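Local structure of secretion protein Snm4 (Mycobacterium xenopi, 7B7J) at residues Trp73-Cys76 against Pro82-Pro85; Ala21-Met26 against Ile32-Asp37. The protein is the EccD5 protein, probably a membrane component of the mycobacterial ESX-5 type VII secretion pore complex, here represented by its cytosolic ubiquitin-like domain. One frame throughout, in Å; residues are numbered along the deposited sequence.

Contact 1: Trp73-Cys76 against Pro82-Pro85; sequences WMLC and PLRP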
loop_
_atom_site.group_PDB
_atom_site.type_symbol
_atom_site.label_atom_id
_atom_site.label_comp_id
_atom_site.label_asym_id
_atom_site.label_seq_id
_atom_site.Cartn_x
_atom_site.Cartn_y
_atom_site.Cartn_z
ATOM N N TRP A 73 -0.784 2.279 -9.270
ATOM C CA TRP A 73 -0.495 1.522 -8.035
ATOM C C TRP A 73 -1.687 1.717 -7.115
ATOM O O TRP A 73 -2.229 2.831 -7.142
ATOM C CB TRP A 73 0.775 2.047 -7.359
ATOM C CG TRP A 73 2.070 1.479 -7.908
ATOM C CD1 TRP A 73 2.940 2.112 -8.726
ATOM C CD2 TRP A 73 2.518 0.097 -7.804
ATOM N NE1 TRP A 73 3.955 1.276 -9.090
ATOM C CE2 TRP A 73 3.715 0.055 -8.633
ATOM C CE3 TRP A 73 2.162 -1.009 -7.052
ATOM C CZ2 TRP A 73 4.464 -1.091 -8.774
ATOM C CZ3 TRP A 73 2.900 -2.188 -7.228
ATOM C CH2 TRP A 73 3.956 -2.223 -8.200
ATOM N N MET A 74 -2.145 0.642 -6.474
ATOM C CA MET A 74 -3.323 0.688 -5.590
ATOM C C MET A 74 -3.101 -0.189 -4.350
ATOM O O MET A 74 -2.279 -1.102 -4.410
ATOM C CB MET A 74 -4.538 0.377 -6.458
ATOM C CG MET A 74 -4.374 -0.925 -7.020
ATOM S SD MET A 74 -5.816 -1.436 -8.189
ATOM C CE MET A 74 -5.775 -0.084 -9.311
ATOM N N LEU A 75 -3.723 0.207 -3.279
ATOM C CA LEU A 75 -3.838 -0.637 -2.095
ATOM C C LEU A 75 -5.135 -1.435 -2.125
ATOM O O LEU A 75 -6.174 -0.785 -2.213
ATOM C CB LEU A 75 -3.718 0.127 -0.792
ATOM C CG LEU A 75 -2.317 0.673 -0.612
ATOM C CD1 LEU A 75 -2.571 1.778 0.507
ATOM C CD2 LEU A 75 -1.339 -0.413 -0.167
ATOM N N CYS A 76 -5.004 -2.712 -2.087
ATOM C CA CYS A 76 -6.151 -3.655 -2.309
ATOM C C CYS A 76 -6.422 -4.551 -1.038
ATOM O O CYS A 76 -5.539 -4.982 -0.337
ATOM C CB CYS A 76 -5.938 -4.593 -3.518
ATOM S SG CYS A 76 -5.834 -3.626 -5.029
ATOM N N PRO A 82 -9.938 -2.396 -4.536
ATOM C CA PRO A 82 -9.001 -1.319 -4.257
ATOM C C PRO A 82 -9.557 -0.327 -3.237
ATOM O O PRO A 82 -10.752 -0.021 -3.339
ATOM C CB PRO A 82 -8.806 -0.700 -5.657
ATOM C CG PRO A 82 -10.047 -0.992 -6.300
ATOM C CD PRO A 82 -10.596 -2.304 -5.908
ATOM N N LEU A 83 -8.721 0.178 -2.410
ATOM C CA LEU A 83 -9.115 1.348 -1.571
ATOM C C LEU A 83 -9.398 2.527 -2.515
ATOM O O LEU A 83 -8.635 2.683 -3.513
ATOM C CB LEU A 83 -8.080 1.757 -0.517
ATOM C CG LEU A 83 -7.779 0.680 0.591
ATOM C CD1 LEU A 83 -6.850 1.221 1.620
ATOM C CD2 LEU A 83 -9.042 0.075 1.146
ATOM N N ARG A 84 -10.258 3.456 -2.227
ATOM C CA ARG A 84 -10.583 4.723 -2.878
ATOM C C ARG A 84 -9.476 5.668 -2.623
ATOM O O ARG A 84 -9.045 5.790 -1.490
ATOM C CB ARG A 84 -11.972 5.224 -2.410
ATOM C CG ARG A 84 -13.030 4.246 -2.886
ATOM C CD ARG A 84 -14.418 4.440 -2.504
ATOM N NE ARG A 84 -14.613 5.688 -3.184
ATOM C CZ ARG A 84 -15.692 6.437 -3.110
ATOM N NH1 ARG A 84 -16.677 6.057 -2.325
ATOM N NH2 ARG A 84 -15.780 7.541 -3.848
ATOM N N PRO A 85 -9.048 6.362 -3.549
ATOM C CA PRO A 85 -7.897 7.237 -3.374
ATOM C C PRO A 85 -8.275 8.426 -2.506
ATOM O O PRO A 85 -7.350 8.984 -1.811
ATOM C CB PRO A 85 -7.534 7.682 -4.785
ATOM C CG PRO A 85 -8.863 7.515 -5.471
ATOM C CD PRO A 85 -9.410 6.196 -4.989
HETATM O O HOH W 1 -5.692 2.280 -3.702
#
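L75 and L83 carry the close side of this contact. The backbone N of L83 donates to L75 O over 2.7 Å, with an N-H...O angle of 176°, and the C=O...N angle of 169° means that the donor approaches almost head-on to the carbonyl. The same oxygen also takes a CA-H...O contact from P82 CA, 3.5 Å away. Beside this bond the two leucines meet at the base of one side chain and the end of the other: L75 CB lies 4.1 Å from L83 CD1. L83 CG stands beside its own backbone N (chi1 -63°), which leaves it 3.5 Å from L75 O, while the side chain continues toward L100 of strand 99-107 and L89. L75 packs on I46 and L49 of helix 42-60. The arrangement belongs to the ubiquitin-like fold, in which the edge strand 70-76 leads into a connecting loop; here the loop turns back and forms a single bridge, C76 with P82. Buried C76 backs P82, its SG 4.0 Å from P82 CA. The side of exposed P82 and partly exposed M74 is looser. The M74 side chain lies beside that of P82, both pointing the same way, with SD 4.0 Å from P82 CB. A water spans the widening gap between the backbones, accepting from L75 N at 2.9 Å and donating to L83 O at 3.0 Å.

Contact 2: Ala21-Met26 against Ile32-Asp37; sequences AVVAIM and IAVVLD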
loop_
_atom_site.group_PDB
_atom_site.type_symbol
_atom_site.label_atom_id
_atom_site.label_comp_id
_atom_site.label_asym_id
_atom_site.label_seq_id
_atom_site.Cartn_x
_atom_site.Cartn_y
_atom_site.Cartn_z
ATOM N N ALA A 21 -2.681 4.325 12.168
ATOM C CA ALA A 21 -3.161 2.945 11.955
ATOM C C ALA A 21 -1.885 2.143 11.745
ATOM O O ALA A 21 -1.055 2.445 10.865
ATOM C CB ALA A 21 -4.114 2.918 10.758
ATOM N N VAL A 22 -1.805 0.983 12.379
ATOM C CA VAL A 22 -0.747 -0.014 12.163
ATOM C C VAL A 22 -1.303 -1.076 11.163
ATOM O O VAL A 22 -2.262 -1.819 11.513
ATOM C CB VAL A 22 -0.456 -0.642 13.545
ATOM C CG1 VAL A 22 0.604 -1.787 13.355
ATOM C CG2 VAL A 22 -0.007 0.395 14.548
ATOM N N VAL A 23 -0.647 -1.150 9.991
ATOM C CA VAL A 23 -1.161 -1.948 8.896
ATOM C C VAL A 23 -0.078 -2.896 8.484
ATOM O O VAL A 23 1.037 -2.484 8.467
ATOM C CB VAL A 23 -1.700 -1.046 7.838
ATOM C CG1 VAL A 23 -2.651 0.052 8.244
ATOM C CG2 VAL A 23 -0.742 -0.296 7.069
ATOM N N ALA A 24 -0.498 -4.000 7.962
ATOM C CA ALA A 24 0.391 -4.954 7.307
ATOM C C ALA A 24 0.285 -4.779 5.763
ATOM O O ALA A 24 -0.871 -4.790 5.302
ATOM C CB ALA A 24 -0.038 -6.246 7.730
ATOM N N ILE A 25 1.383 -4.439 5.120
ATOM C CA ILE A 25 1.464 -4.293 3.654
ATOM C C ILE A 25 2.083 -5.532 2.993
ATOM O O ILE A 25 3.199 -5.934 3.463
ATOM C CB ILE A 25 2.169 -2.969 3.239
ATOM C CG1 ILE A 25 1.549 -1.814 3.998
ATOM C CG2 ILE A 25 2.117 -2.820 1.768
ATOM C CD1 ILE A 25 0.167 -1.462 3.586
ATOM N N MET A 26 1.343 -6.163 2.078
ATOM C CA MET A 26 1.966 -7.297 1.385
ATOM C C MET A 26 2.545 -6.716 0.092
ATOM O O MET A 26 1.742 -6.165 -0.746
ATOM C CB MET A 26 0.973 -8.399 1.165
ATOM C CG MET A 26 0.267 -8.830 2.336
ATOM S SD MET A 26 1.437 -9.689 3.472
ATOM C CE MET A 26 2.130 -11.013 2.564
ATOM N N ILE A 32 5.231 -6.315 5.371
ATOM C CA ILE A 32 5.892 -5.125 5.979
ATOM C C ILE A 32 4.924 -4.354 6.893
ATOM O O ILE A 32 3.879 -4.012 6.447
ATOM C CB ILE A 32 6.352 -4.234 4.838
ATOM C CG1 ILE A 32 7.318 -4.984 3.904
ATOM C CG2 ILE A 32 6.972 -2.922 5.307
ATOM C CD1 ILE A 32 7.277 -4.397 2.560
ATOM N N ALA A 33 5.309 -4.220 8.167
ATOM C CA ALA A 33 4.454 -3.538 9.125
ATOM C C ALA A 33 4.783 -2.034 8.994
ATOM O O ALA A 33 5.997 -1.638 9.070
ATOM C CB ALA A 33 4.806 -4.007 10.529
ATOM N N VAL A 34 3.763 -1.196 8.960
ATOM C CA VAL A 34 3.978 0.267 8.997
ATOM C C VAL A 34 2.971 0.947 9.844
ATOM O O VAL A 34 1.870 0.504 9.866
ATOM C CB VAL A 34 3.853 0.795 7.530
ATOM C CG1 VAL A 34 5.038 0.428 6.654
ATOM C CG2 VAL A 34 2.661 0.423 6.825
ATOM N N VAL A 35 3.350 2.047 10.330
ATOM C CA VAL A 35 2.500 3.059 11.008
ATOM C C VAL A 35 2.163 4.128 10.029
ATOM O O VAL A 35 3.064 4.858 9.613
ATOM C CB VAL A 35 3.095 3.541 12.314
ATOM C CG1 VAL A 35 2.115 4.444 13.062
ATOM C CG2 VAL A 35 3.547 2.477 13.390
ATOM N N LEU A 36 0.866 4.245 9.744
ATOM C CA LEU A 36 0.369 5.248 8.722
ATOM C C LEU A 36 -0.587 6.283 9.336
ATOM O O LEU A 36 -1.323 5.992 10.284
ATOM C CB LEU A 36 -0.239 4.651 7.551
ATOM C CG LEU A 36 0.561 3.645 6.783
ATOM C CD1 LEU A 36 -0.241 2.895 5.685
ATOM C CD2 LEU A 36 1.734 4.358 6.182
ATOM N N ASP A 37 -0.573 7.497 8.835
ATOM C CA ASP A 37 -1.625 8.474 9.231
ATOM C C ASP A 37 -2.995 7.834 8.902
ATOM O O ASP A 37 -3.270 7.580 7.746
ATOM C CB ASP A 37 -1.416 9.782 8.491
ATOM C CG ASP A 37 -2.298 10.997 8.798
ATOM O OD1 ASP A 37 -3.440 10.883 8.957
ATOM O OD2 ASP A 37 -1.757 12.037 8.615
#
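The flat groups joining A21-M26 to I32-D37 are backbone peptides, whose edges meet through six hydrogen bonds in three reciprocal pairs: A21 with L36, V23 with V34 and I25 with I32. The N-H...O angles run from 156° to 172°, and the alternation of these pairs with the non-hydrogen-bonded V22-V35 and A24-A33 shows a regular antiparallel ladder. On one face of this ribbon, V22 and V35 meet thinly at the surface, CG2 to CG2 at 4.3 Å. The other face is packed more densely. V23 CG2 touches V34 CG2 at 3.5 Å, closer than two methyl groups normally pack, and also L36 CD1 at 3.5 Å, where the side chains cross at about a right angle. In V23 and V34 alike, CG1 stands beside the backbone N, leaving CG2 between N and the carbonyl carbon, which brings the two methyls together. I25 CG1 reaches V34 CG2 at 3.8 Å. This is the N-terminal beta hairpin of the ubiquitin-like fold, its strand directions 144° apart. Its densely packed face turns to helix 42-60, where I25 meets L49 and I32 meets V53, while along the other edge of A21-M26 the backbones of V22, A24 and M26 bond to G97, D98, L100 and L102, in and just before strand 99-107.

Overall arrangement
From the N terminus, contact 2 comes first: strand 20-27 turns back into strand 30-37, and the pairing closes this hairpin before helix 42-60 begins. Contact 1 follows in series, closing the short loop between strand 70-76 and P82-P85, so the two closures neither nest nor cross. Their centres lie about 14 Å apart, on opposite sides of the chain's centre. Both reach the same mixed sheet, ordered 30-37, 20-27, 99-107, 70-76, with strand 99-107 between the hairpin and strand 70-76. Helix 42-60 packs against both contacts, with one residue, L49, common to them. The contacts also touch directly, with L75 CD2 4.2 Å from I25 CD1.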